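Local coordinates for protein probable zinc protease PqqL (Escherichia coli, PDB 6OFT) that probably acts as a periplasmic zinc metalloendopeptidase of the M16 family, this chain being the first half of the protein, at residues Met21-Ala26 against Asp371-Arg376; Ala26-Gln31 against Arg376-Leu381; Thr64-Gly69 against Phe117-Asn122. All coordinates share one frame; numbering follows the deposited sequence.

Contact 1: Met21-Ala26 against Asp371-Arg376; sequences MIYPHA and DQQAER. With PO4 (phosphate ion), chain D.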
loop_
_atom_site.group_PDB
_atom_site.type_symbol
_atom_site.label_atom_id
_atom_site.label_comp_id
_atom_site.label_asym_id
_atom_site.label_seq_id
_atom_site.Cartn_x
_atom_site.Cartn_y
_atom_site.Cartn_z
ATOM N N MET A 21 -16.422 -8.777 -7.709
ATOM C CA MET A 21 -16.011 -9.516 -6.519
ATOM C C MET A 21 -17.014 -9.187 -5.453
ATOM O O MET A 21 -17.243 -8.009 -5.162
ATOM C CB MET A 21 -14.600 -9.129 -6.050
ATOM C CG MET A 21 -13.543 -9.244 -7.113
ATOM S SD MET A 21 -11.927 -8.965 -6.398
ATOM C CE MET A 21 -11.213 -10.569 -6.645
ATOM N N ILE A 22 -17.671 -10.215 -4.930
ATOM C CA ILE A 22 -18.693 -10.080 -3.888
ATOM C C ILE A 22 -18.287 -10.878 -2.659
ATOM O O ILE A 22 -17.956 -12.063 -2.759
ATOM C CB ILE A 22 -20.108 -10.479 -4.389
ATOM C CG1 ILE A 22 -20.533 -9.635 -5.627
ATOM C CG2 ILE A 22 -21.153 -10.385 -3.239
ATOM C CD1 ILE A 22 -21.551 -10.321 -6.478
ATOM N N TYR A 23 -18.336 -10.225 -1.490
ATOM C CA TYR A 23 -17.979 -10.871 -0.240
ATOM C C TYR A 23 -18.993 -10.520 0.831
ATOM O O TYR A 23 -19.171 -9.332 1.112
ATOM C CB TYR A 23 -16.546 -10.513 0.198
ATOM C CG TYR A 23 -16.021 -11.453 1.265
ATOM C CD1 TYR A 23 -15.435 -12.669 0.924
ATOM C CD2 TYR A 23 -16.158 -11.152 2.615
ATOM C CE1 TYR A 23 -15.006 -13.566 1.901
ATOM C CE2 TYR A 23 -15.723 -12.038 3.604
ATOM C CZ TYR A 23 -15.142 -13.242 3.241
ATOM O OH TYR A 23 -14.707 -14.116 4.209
ATOM N N PRO A 24 -19.662 -11.530 1.450
ATOM C CA PRO A 24 -20.642 -11.212 2.506
ATOM C C PRO A 24 -19.970 -10.830 3.813
ATOM O O PRO A 24 -18.945 -11.408 4.161
ATOM C CB PRO A 24 -21.441 -12.511 2.652
ATOM C CG PRO A 24 -20.498 -13.584 2.198
ATOM C CD PRO A 24 -19.551 -12.995 1.223
ATOM N N HIS A 25 -20.541 -9.853 4.529
ATOM C CA HIS A 25 -20.044 -9.410 5.831
ATOM C C HIS A 25 -21.165 -8.714 6.587
ATOM O O HIS A 25 -21.907 -7.954 5.988
ATOM C CB HIS A 25 -18.796 -8.513 5.708
ATOM C CG HIS A 25 -18.008 -8.445 6.988
ATOM N ND1 HIS A 25 -17.461 -9.576 7.551
ATOM C CD2 HIS A 25 -17.727 -7.387 7.786
ATOM C CE1 HIS A 25 -16.847 -9.182 8.650
ATOM N NE2 HIS A 25 -16.990 -7.876 8.844
ATOM N N ALA A 26 -21.316 -8.982 7.878
ATOM C CA ALA A 26 -22.417 -8.377 8.645
ATOM C C ALA A 26 -21.922 -7.672 9.915
ATOM O O ALA A 26 -22.533 -7.777 10.975
ATOM C CB ALA A 26 -23.468 -9.440 8.978
ATOM N N ASP A 371 -11.763 -17.606 14.344
ATOM C CA ASP A 371 -12.856 -17.565 15.317
ATOM C C ASP A 371 -13.608 -16.237 15.318
ATOM O O ASP A 371 -14.831 -16.229 15.474
ATOM C CB ASP A 371 -12.329 -17.873 16.728
ATOM C CG ASP A 371 -11.731 -19.262 16.910
ATOM O OD1 ASP A 371 -12.043 -20.164 16.085
ATOM O OD2 ASP A 371 -10.962 -19.455 17.886
ATOM N N GLN A 372 -12.879 -15.126 15.144
ATOM C CA GLN A 372 -13.441 -13.775 15.153
ATOM C C GLN A 372 -13.637 -13.153 13.756
ATOM O O GLN A 372 -13.816 -11.935 13.670
ATOM C CB GLN A 372 -12.568 -12.852 16.032
ATOM C CG GLN A 372 -12.355 -13.353 17.474
ATOM C CD GLN A 372 -11.565 -12.399 18.349
ATOM O OE1 GLN A 372 -11.743 -12.365 19.573
ATOM N NE2 GLN A 372 -10.662 -11.611 17.762
ATOM N N GLN A 373 -13.637 -13.963 12.673
ATOM C CA GLN A 373 -13.752 -13.426 11.302
ATOM C C GLN A 373 -15.042 -12.659 11.015
ATOM O O GLN A 373 -15.004 -11.709 10.233
ATOM C CB GLN A 373 -13.499 -14.476 10.210
ATOM C CG GLN A 373 -14.571 -15.543 9.995
ATOM C CD GLN A 373 -14.212 -16.295 8.732
ATOM O OE1 GLN A 373 -13.299 -17.102 8.727
ATOM N NE2 GLN A 373 -14.874 -16.005 7.609
ATOM N N ALA A 374 -16.155 -13.014 11.667
ATOM C CA ALA A 374 -17.421 -12.299 11.461
ATOM C C ALA A 374 -17.363 -10.832 11.943
ATOM O O ALA A 374 -18.130 -10.001 11.459
ATOM C CB ALA A 374 -18.565 -13.044 12.141
ATOM N N GLU A 375 -16.414 -10.518 12.842
ATOM C CA GLU A 375 -16.234 -9.192 13.443
ATOM C C GLU A 375 -15.123 -8.344 12.812
ATOM O O GLU A 375 -14.769 -7.303 13.367
ATOM C CB GLU A 375 -16.023 -9.315 14.971
ATOM C CG GLU A 375 -17.300 -9.605 15.749
ATOM C CD GLU A 375 -17.913 -10.977 15.549
ATOM O OE1 GLU A 375 -17.153 -11.972 15.487
ATOM O OE2 GLU A 375 -19.159 -11.055 15.446
ATOM N N ARG A 376 -14.602 -8.751 11.648
ATOM C CA ARG A 376 -13.560 -7.985 10.953
ATOM C C ARG A 376 -14.040 -6.581 10.579
ATOM O O ARG A 376 -15.219 -6.386 10.297
ATOM C CB ARG A 376 -13.116 -8.700 9.671
ATOM C CG ARG A 376 -12.246 -9.916 9.909
ATOM C CD ARG A 376 -11.953 -10.619 8.593
ATOM N NE ARG A 376 -13.116 -11.346 8.079
ATOM C CZ ARG A 376 -13.103 -12.099 6.984
ATOM N NH1 ARG A 376 -11.987 -12.237 6.276
ATOM N NH2 ARG A 376 -14.210 -12.709 6.579
HETATM P P PO4 D . -17.957 -13.242 7.201
HETATM O O1 PO4 D . -16.922 -12.109 7.050
HETATM O O2 PO4 D . -17.229 -14.506 7.860
HETATM O O3 PO4 D . -19.188 -12.798 8.124
HETATM O O4 PO4 D . -18.478 -13.626 5.738
HETATM O O HOH W 1 -20.074 -10.756 9.635
#
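Tyr23 and Arg376 meet at a phosphate ion, probably taken up from the crystallisation liquor, where the end of strand 19-24 of the first M16 domain, and the residue after it, face the loop 371-376 between two helices. Tyr23 sits on strand 19-24, a member of the six-stranded mixed sheet. Its hydroxyl accepts a hydrogen bond from Arg376: NH2 stands 2.8 Å from Tyr23 OH, which lies in the guanidinium plane, and ring and guanidinium are nearly perpendicular. Asp6 is a further hydrogen-bond partner of that hydroxyl. Pro24 follows with its CD over one face of the tyrosine ring.

His25 leaves the strand and bridges the two sides with both ring nitrogens. Its ND1 donates to phosphate O1 at 2.6 Å, while NE2 donates to Arg376 O at 2.7 Å, the carbonyl oxygen standing somewhat out of the ring plane. Two donating nitrogens would be consistent with a positively charged imidazole beside the anion. Phosphate O1 also takes a bond from Arg376 NH2 at 2.8 Å, and Gln373 NE2 reaches phosphate O2 at 2.8 Å.

At Ala26 the link is through water: its backbone N donates to a molecule that in turn donates to Ala374 O and phosphate O3. On the opposing side the linker fixes its own arginine. The chain of Arg376 bends at chi3 (-74°), which places NE, and NE donates to Gln373 O at 2.9 Å.

Contact 2: Ala26-Gln31 against Arg376-Leu381; sequences AHPKDQ and RDLRML. With PO4 (phosphate ion), chain D.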
loop_
_atom_site.group_PDB
_atom_site.type_symbol
_atom_site.label_atom_id
_atom_site.label_comp_id
_atom_site.label_asym_id
_atom_site.label_seq_id
_atom_site.Cartn_x
_atom_site.Cartn_y
_atom_site.Cartn_z
ATOM N N ALA A 26 -21.316 -8.982 7.878
ATOM C CA ALA A 26 -22.417 -8.377 8.645
ATOM C C ALA A 26 -21.922 -7.672 9.915
ATOM O O ALA A 26 -22.533 -7.777 10.975
ATOM C CB ALA A 26 -23.468 -9.440 8.978
ATOM N N HIS A 27 -20.808 -6.941 9.791
ATOM C CA HIS A 27 -20.209 -6.158 10.869
ATOM C C HIS A 27 -19.645 -4.856 10.243
ATOM O O HIS A 27 -18.543 -4.876 9.674
ATOM C CB HIS A 27 -19.140 -6.976 11.612
ATOM C CG HIS A 27 -18.604 -6.313 12.844
ATOM N ND1 HIS A 27 -17.358 -5.706 12.855
ATOM C CD2 HIS A 27 -19.166 -6.180 14.068
ATOM C CE1 HIS A 27 -17.193 -5.247 14.084
ATOM N NE2 HIS A 27 -18.260 -5.494 14.845
ATOM N N PRO A 28 -20.421 -3.734 10.243
ATOM C CA PRO A 28 -21.759 -3.557 10.836
ATOM C C PRO A 28 -22.877 -4.185 10.017
ATOM O O PRO A 28 -22.763 -4.341 8.799
ATOM C CB PRO A 28 -21.898 -2.025 10.948
ATOM C CG PRO A 28 -21.007 -1.469 9.908
ATOM C CD PRO A 28 -19.931 -2.488 9.624
ATOM N N LYS A 29 -23.962 -4.562 10.705
ATOM C CA LYS A 29 -25.129 -5.159 10.078
ATOM C C LYS A 29 -25.777 -4.148 9.142
ATOM O O LYS A 29 -25.780 -2.950 9.438
ATOM C CB LYS A 29 -26.152 -5.566 11.158
ATOM C CG LYS A 29 -26.701 -6.975 11.003
ATOM C CD LYS A 29 -25.834 -8.022 11.709
ATOM C CE LYS A 29 -26.315 -9.432 11.454
ATOM N NZ LYS A 29 -25.283 -10.437 11.830
ATOM N N ASP A 30 -26.355 -4.640 8.036
ATOM C CA ASP A 30 -27.084 -3.857 7.030
ATOM C C ASP A 30 -26.252 -2.751 6.389
ATOM O O ASP A 30 -26.809 -1.760 5.918
ATOM C CB ASP A 30 -28.407 -3.299 7.597
ATOM C CG ASP A 30 -29.298 -4.357 8.187
ATOM O OD1 ASP A 30 -29.493 -5.404 7.524
ATOM O OD2 ASP A 30 -29.806 -4.141 9.313
ATOM N N GLN A 31 -24.929 -2.945 6.334
ATOM C CA GLN A 31 -24.014 -2.020 5.699
ATOM C C GLN A 31 -23.329 -2.730 4.538
ATOM O O GLN A 31 -23.075 -3.925 4.616
ATOM C CB GLN A 31 -22.976 -1.465 6.694
ATOM C CG GLN A 31 -22.236 -0.203 6.173
ATOM C CD GLN A 31 -23.060 1.072 6.177
ATOM O OE1 GLN A 31 -24.142 1.155 6.760
ATOM N NE2 GLN A 31 -22.553 2.114 5.541
ATOM N N ARG A 376 -14.602 -8.751 11.648
ATOM C CA ARG A 376 -13.560 -7.985 10.953
ATOM C C ARG A 376 -14.040 -6.581 10.579
ATOM O O ARG A 376 -15.219 -6.386 10.297
ATOM C CB ARG A 376 -13.116 -8.700 9.671
ATOM C CG ARG A 376 -12.246 -9.916 9.909
ATOM C CD ARG A 376 -11.953 -10.619 8.593
ATOM N NE ARG A 376 -13.116 -11.346 8.079
ATOM C CZ ARG A 376 -13.103 -12.099 6.984
ATOM N NH1 ARG A 376 -11.987 -12.237 6.276
ATOM N NH2 ARG A 376 -14.210 -12.709 6.579
ATOM N N ASP A 377 -13.121 -5.608 10.577
ATOM C CA ASP A 377 -13.405 -4.234 10.176
ATOM C C ASP A 377 -13.773 -4.254 8.693
ATOM O O ASP A 377 -13.019 -4.810 7.885
ATOM C CB ASP A 377 -12.166 -3.350 10.402
ATOM C CG ASP A 377 -12.366 -1.930 9.936
ATOM O OD1 ASP A 377 -13.101 -1.187 10.610
ATOM O OD2 ASP A 377 -11.825 -1.579 8.877
ATOM N N LEU A 378 -14.956 -3.714 8.350
ATOM C CA LEU A 378 -15.481 -3.702 6.982
ATOM C C LEU A 378 -14.537 -3.024 5.990
ATOM O O LEU A 378 -14.213 -3.600 4.938
ATOM C CB LEU A 378 -16.894 -3.081 6.947
ATOM C CG LEU A 378 -17.595 -3.025 5.578
ATOM C CD1 LEU A 378 -17.829 -4.419 5.000
ATOM C CD2 LEU A 378 -18.887 -2.248 5.666
ATOM N N ARG A 379 -14.084 -1.811 6.341
ATOM C CA ARG A 379 -13.151 -1.010 5.543
ATOM C C ARG A 379 -11.847 -1.782 5.219
ATOM O O ARG A 379 -11.465 -1.872 4.051
ATOM C CB ARG A 379 -12.861 0.323 6.268
ATOM C CG ARG A 379 -11.736 1.133 5.622
ATOM C CD ARG A 379 -11.987 2.623 5.586
ATOM N NE ARG A 379 -11.262 3.223 4.461
ATOM C CZ ARG A 379 -11.794 3.464 3.264
ATOM N NH1 ARG A 379 -13.075 3.197 3.031
ATOM N NH2 ARG A 379 -11.055 3.996 2.300
ATOM N N MET A 380 -11.183 -2.342 6.257
ATOM C CA MET A 380 -9.940 -3.107 6.137
ATOM C C MET A 380 -10.131 -4.349 5.257
ATOM O O MET A 380 -9.279 -4.649 4.432
ATOM C CB MET A 380 -9.403 -3.483 7.530
ATOM C CG MET A 380 -8.086 -4.262 7.502
ATOM S SD MET A 380 -6.749 -3.493 6.526
ATOM C CE MET A 380 -6.495 -1.933 7.468
ATOM N N LEU A 381 -11.254 -5.055 5.429
ATOM C CA LEU A 381 -11.596 -6.227 4.627
ATOM C C LEU A 381 -11.825 -5.819 3.156
ATOM O O LEU A 381 -11.322 -6.495 2.248
ATOM C CB LEU A 381 -12.835 -6.913 5.237
ATOM C CG LEU A 381 -13.412 -8.115 4.498
ATOM C CD1 LEU A 381 -12.400 -9.256 4.391
ATOM C CD2 LEU A 381 -14.683 -8.590 5.170
HETATM P P PO4 D . -17.957 -13.242 7.201
HETATM O O1 PO4 D . -16.922 -12.109 7.050
HETATM O O2 PO4 D . -17.229 -14.506 7.860
HETATM O O3 PO4 D . -19.188 -12.798 8.124
HETATM O O4 PO4 D . -18.478 -13.626 5.738
HETATM O O HOH W 2 -16.679 -2.939 10.486
#
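Leu378 lays its CB and CD2 against the ring of Pro28, whose CD is 4.1 Å from CB, the two side chains crossing at about a right angle. Its CD2 also meets Gln31 CG at 4.0 Å; beyond that carbon the glutamine bends away at chi2 (74°), which places CD, and its NE2 is hydrogen-bonded to Ser101. Leu378 also touches Asn33 of strand 31-38 and Val204 of strand 199-205.

Pro28 follows a cis peptide bond and opens a type II turn that runs to Gln31, and this loop between strands 19-24 and 31-38 packs against the start of helix 378-391. That helix begins with a standard N-cap: Asp377 OD2 accepts from Met380 N at 2.8 Å, met on the anti side of the carboxylate. A water joins the loop to the first helical turn, donating to His27 O at 2.8 Å and accepting from Leu378 N at 2.9 Å. His27 O itself lies 3.7 Å from Leu378 CB.

At the exposed rim, the His27 ring turns its edge to the linker. ND1 makes a weak, long bond of 3.4 Å to Arg376 O, the same carbonyl that accepts from His25. Within 376-381 itself, Leu381 CD1 rests 3.5 Å above one face of the Arg376 guanidinium, offset toward its rim.

Contact 3: Thr64-Gly69 against Phe117-Asn122; sequences TKTWPG and FSEWSN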
loop_
_atom_site.group_PDB
_atom_site.type_symbol
_atom_site.label_atom_id
_atom_site.label_comp_id
_atom_site.label_asym_id
_atom_site.label_seq_id
_atom_site.Cartn_x
_atom_site.Cartn_y
_atom_site.Cartn_z
ATOM N N THR A 64 -22.166 14.202 -15.237
ATOM C CA THR A 64 -22.407 13.003 -16.046
ATOM C C THR A 64 -23.588 13.366 -16.950
ATOM O O THR A 64 -24.173 14.439 -16.771
ATOM C CB THR A 64 -22.673 11.718 -15.214
ATOM O OG1 THR A 64 -23.993 11.739 -14.667
ATOM C CG2 THR A 64 -21.612 11.437 -14.129
ATOM N N LYS A 65 -23.931 12.487 -17.905
ATOM C CA LYS A 65 -25.031 12.659 -18.851
ATOM C C LYS A 65 -26.368 12.943 -18.137
ATOM O O LYS A 65 -27.029 13.914 -18.489
ATOM C CB LYS A 65 -25.125 11.420 -19.772
ATOM C CG LYS A 65 -26.316 11.428 -20.736
ATOM C CD LYS A 65 -26.481 10.113 -21.511
ATOM C CE LYS A 65 -27.107 8.983 -20.716
ATOM N NZ LYS A 65 -26.084 8.157 -20.017
ATOM N N THR A 66 -26.750 12.124 -17.145
ATOM C CA THR A 66 -28.009 12.305 -16.400
ATOM C C THR A 66 -27.879 13.344 -15.270
ATOM O O THR A 66 -28.856 14.026 -14.945
ATOM C CB THR A 66 -28.537 10.950 -15.902
ATOM O OG1 THR A 66 -28.448 10.004 -16.966
ATOM C CG2 THR A 66 -29.996 11.015 -15.402
ATOM N N TRP A 67 -26.681 13.453 -14.672
ATOM C CA TRP A 67 -26.421 14.346 -13.548
ATOM C C TRP A 67 -25.349 15.425 -13.856
ATOM O O TRP A 67 -24.219 15.322 -13.371
ATOM C CB TRP A 67 -26.085 13.520 -12.282
ATOM C CG TRP A 67 -27.163 12.545 -11.895
ATOM C CD1 TRP A 67 -28.348 12.832 -11.283
ATOM C CD2 TRP A 67 -27.173 11.132 -12.149
ATOM N NE1 TRP A 67 -29.109 11.690 -11.164
ATOM C CE2 TRP A 67 -28.415 10.633 -11.691
ATOM C CE3 TRP A 67 -26.271 10.240 -12.764
ATOM C CZ2 TRP A 67 -28.760 9.279 -11.791
ATOM C CZ3 TRP A 67 -26.616 8.905 -12.864
ATOM C CH2 TRP A 67 -27.850 8.435 -12.390
ATOM N N PRO A 68 -25.671 16.480 -14.648
ATOM C CA PRO A 68 -24.653 17.511 -14.926
ATOM C C PRO A 68 -24.335 18.368 -13.702
ATOM O O PRO A 68 -25.071 18.321 -12.723
ATOM C CB PRO A 68 -25.282 18.331 -16.054
ATOM C CG PRO A 68 -26.761 18.154 -15.864
ATOM C CD PRO A 68 -26.953 16.787 -15.326
ATOM N N GLY A 69 -23.240 19.123 -13.765
ATOM C CA GLY A 69 -22.801 20.006 -12.687
ATOM C C GLY A 69 -22.689 19.328 -11.331
ATOM O O GLY A 69 -22.038 18.291 -11.200
ATOM N N PHE A 117 -22.823 4.759 -10.524
ATOM C CA PHE A 117 -21.622 3.986 -10.887
ATOM C C PHE A 117 -21.592 3.683 -12.387
ATOM O O PHE A 117 -20.530 3.759 -13.007
ATOM C CB PHE A 117 -21.496 2.684 -10.070
ATOM C CG PHE A 117 -20.801 2.815 -8.728
ATOM C CD1 PHE A 117 -19.442 3.087 -8.654
ATOM C CD2 PHE A 117 -21.495 2.598 -7.541
ATOM C CE1 PHE A 117 -18.790 3.161 -7.417
ATOM C CE2 PHE A 117 -20.841 2.662 -6.306
ATOM C CZ PHE A 117 -19.495 2.947 -6.251
ATOM N N SER A 118 -22.763 3.352 -12.967
ATOM C CA SER A 118 -22.906 3.075 -14.396
ATOM C C SER A 118 -22.462 4.283 -15.269
ATOM O O SER A 118 -21.771 4.094 -16.268
ATOM C CB SER A 118 -24.342 2.687 -14.713
ATOM O OG SER A 118 -24.430 2.174 -16.026
ATOM N N GLU A 119 -22.803 5.509 -14.844
ATOM C CA GLU A 119 -22.432 6.745 -15.523
ATOM C C GLU A 119 -20.996 7.169 -15.262
ATOM O O GLU A 119 -20.397 7.799 -16.122
ATOM C CB GLU A 119 -23.415 7.876 -15.202
ATOM C CG GLU A 119 -24.824 7.501 -15.624
ATOM C CD GLU A 119 -25.554 8.565 -16.408
ATOM O OE1 GLU A 119 -25.182 9.758 -16.308
ATOM O OE2 GLU A 119 -26.506 8.196 -17.129
ATOM N N TRP A 120 -20.418 6.820 -14.097
ATOM C CA TRP A 120 -19.011 7.140 -13.881
ATOM C C TRP A 120 -18.177 6.278 -14.851
ATOM O O TRP A 120 -17.138 6.726 -15.327
ATOM C CB TRP A 120 -18.606 6.843 -12.430
ATOM C CG TRP A 120 -19.031 7.880 -11.430
ATOM C CD1 TRP A 120 -19.393 9.174 -11.682
ATOM C CD2 TRP A 120 -19.105 7.709 -10.011
ATOM N NE1 TRP A 120 -19.664 9.828 -10.500
ATOM C CE2 TRP A 120 -19.476 8.956 -9.455
ATOM C CE3 TRP A 120 -18.860 6.624 -9.142
ATOM C CZ2 TRP A 120 -19.622 9.148 -8.077
ATOM C CZ3 TRP A 120 -19.000 6.819 -7.775
ATOM C CH2 TRP A 120 -19.367 8.071 -7.255
ATOM N N SER A 121 -18.665 5.048 -15.151
ATOM C CA SER A 121 -18.013 4.088 -16.039
ATOM C C SER A 121 -17.795 4.565 -17.484
ATOM O O SER A 121 -16.758 4.227 -18.056
ATOM C CB SER A 121 -18.760 2.760 -16.038
ATOM O OG SER A 121 -18.698 2.158 -14.756
ATOM N N ASN A 122 -18.764 5.309 -18.081
ATOM C CA ASN A 122 -18.683 5.760 -19.485
ATOM C C ASN A 122 -19.474 7.048 -19.839
ATOM O O ASN A 122 -19.515 7.407 -21.019
ATOM C CB ASN A 122 -19.132 4.609 -20.423
ATOM C CG ASN A 122 -20.628 4.359 -20.456
ATOM O OD1 ASN A 122 -21.392 4.746 -19.556
ATOM N ND2 ASN A 122 -21.085 3.721 -21.519
#
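Glu119 extends its carboxylate from helix 107-122 into the loop Thr64-Gly69, where four donors grip its two oxygens. Its chain is bent at chi2 (-132°), which places CD. On the buried side, Thr64 OG1 meets OE1 at 2.8 Å on the anti side; the Thr66 backbone N reaches the syn lone pair of OE1 at 3.0 Å, nearly straight (173°). Thr64 OG1 also accepts from Trp67 N, an ST motif, so one hydroxyl accepts from the loop and donates to the glutamate. The looser touches are apolar: Trp67 CZ3 to Glu119 CG at 3.6 Å, Thr64 CG2 to Trp120 CD1 at 4.0 Å.

The side chains of the exposed Lys65 and Thr66 bond just as closely, holding OE2 from opposite faces of the carboxylate plane: Lys65 NZ makes a salt bridge at 2.9 Å, and Thr66 OG1 donates at 2.7 Å.

The loop follows helix 52-59, which carries the HxxEH sequence of the M16 family. Trp120 lies about 9 Å, side chain to side chain, from Glu57, the predicted proton acceptor. Four donors, one of them the charged Lys65 NZ, would favour Glu119 as the anion, consistent with a structural carboxylate that ties loop to helix.

In the fold
From the N terminus, strand 19-24 runs into contact 1 and, through the shared Ala26, directly into contact 2. Both meet partners some 345 residues further on, in the same order, so their segments alternate and the two long closures cross; Arg376 is common to both. Together they tie the end of strand 19-24, an inner strand of the six-stranded sheet, and the loop leading to strand 31-38, to the linker between helices 352-371 and 378-391 and the first turn of helix 378-391. Contact 3 closes a much shorter loop, from 64-69 to 117-122, contained within both longer ones. Contacts 1 and 2 touch, their centres 7 Å apart, whereas contact 3 is centred about 31 and 28 Å away.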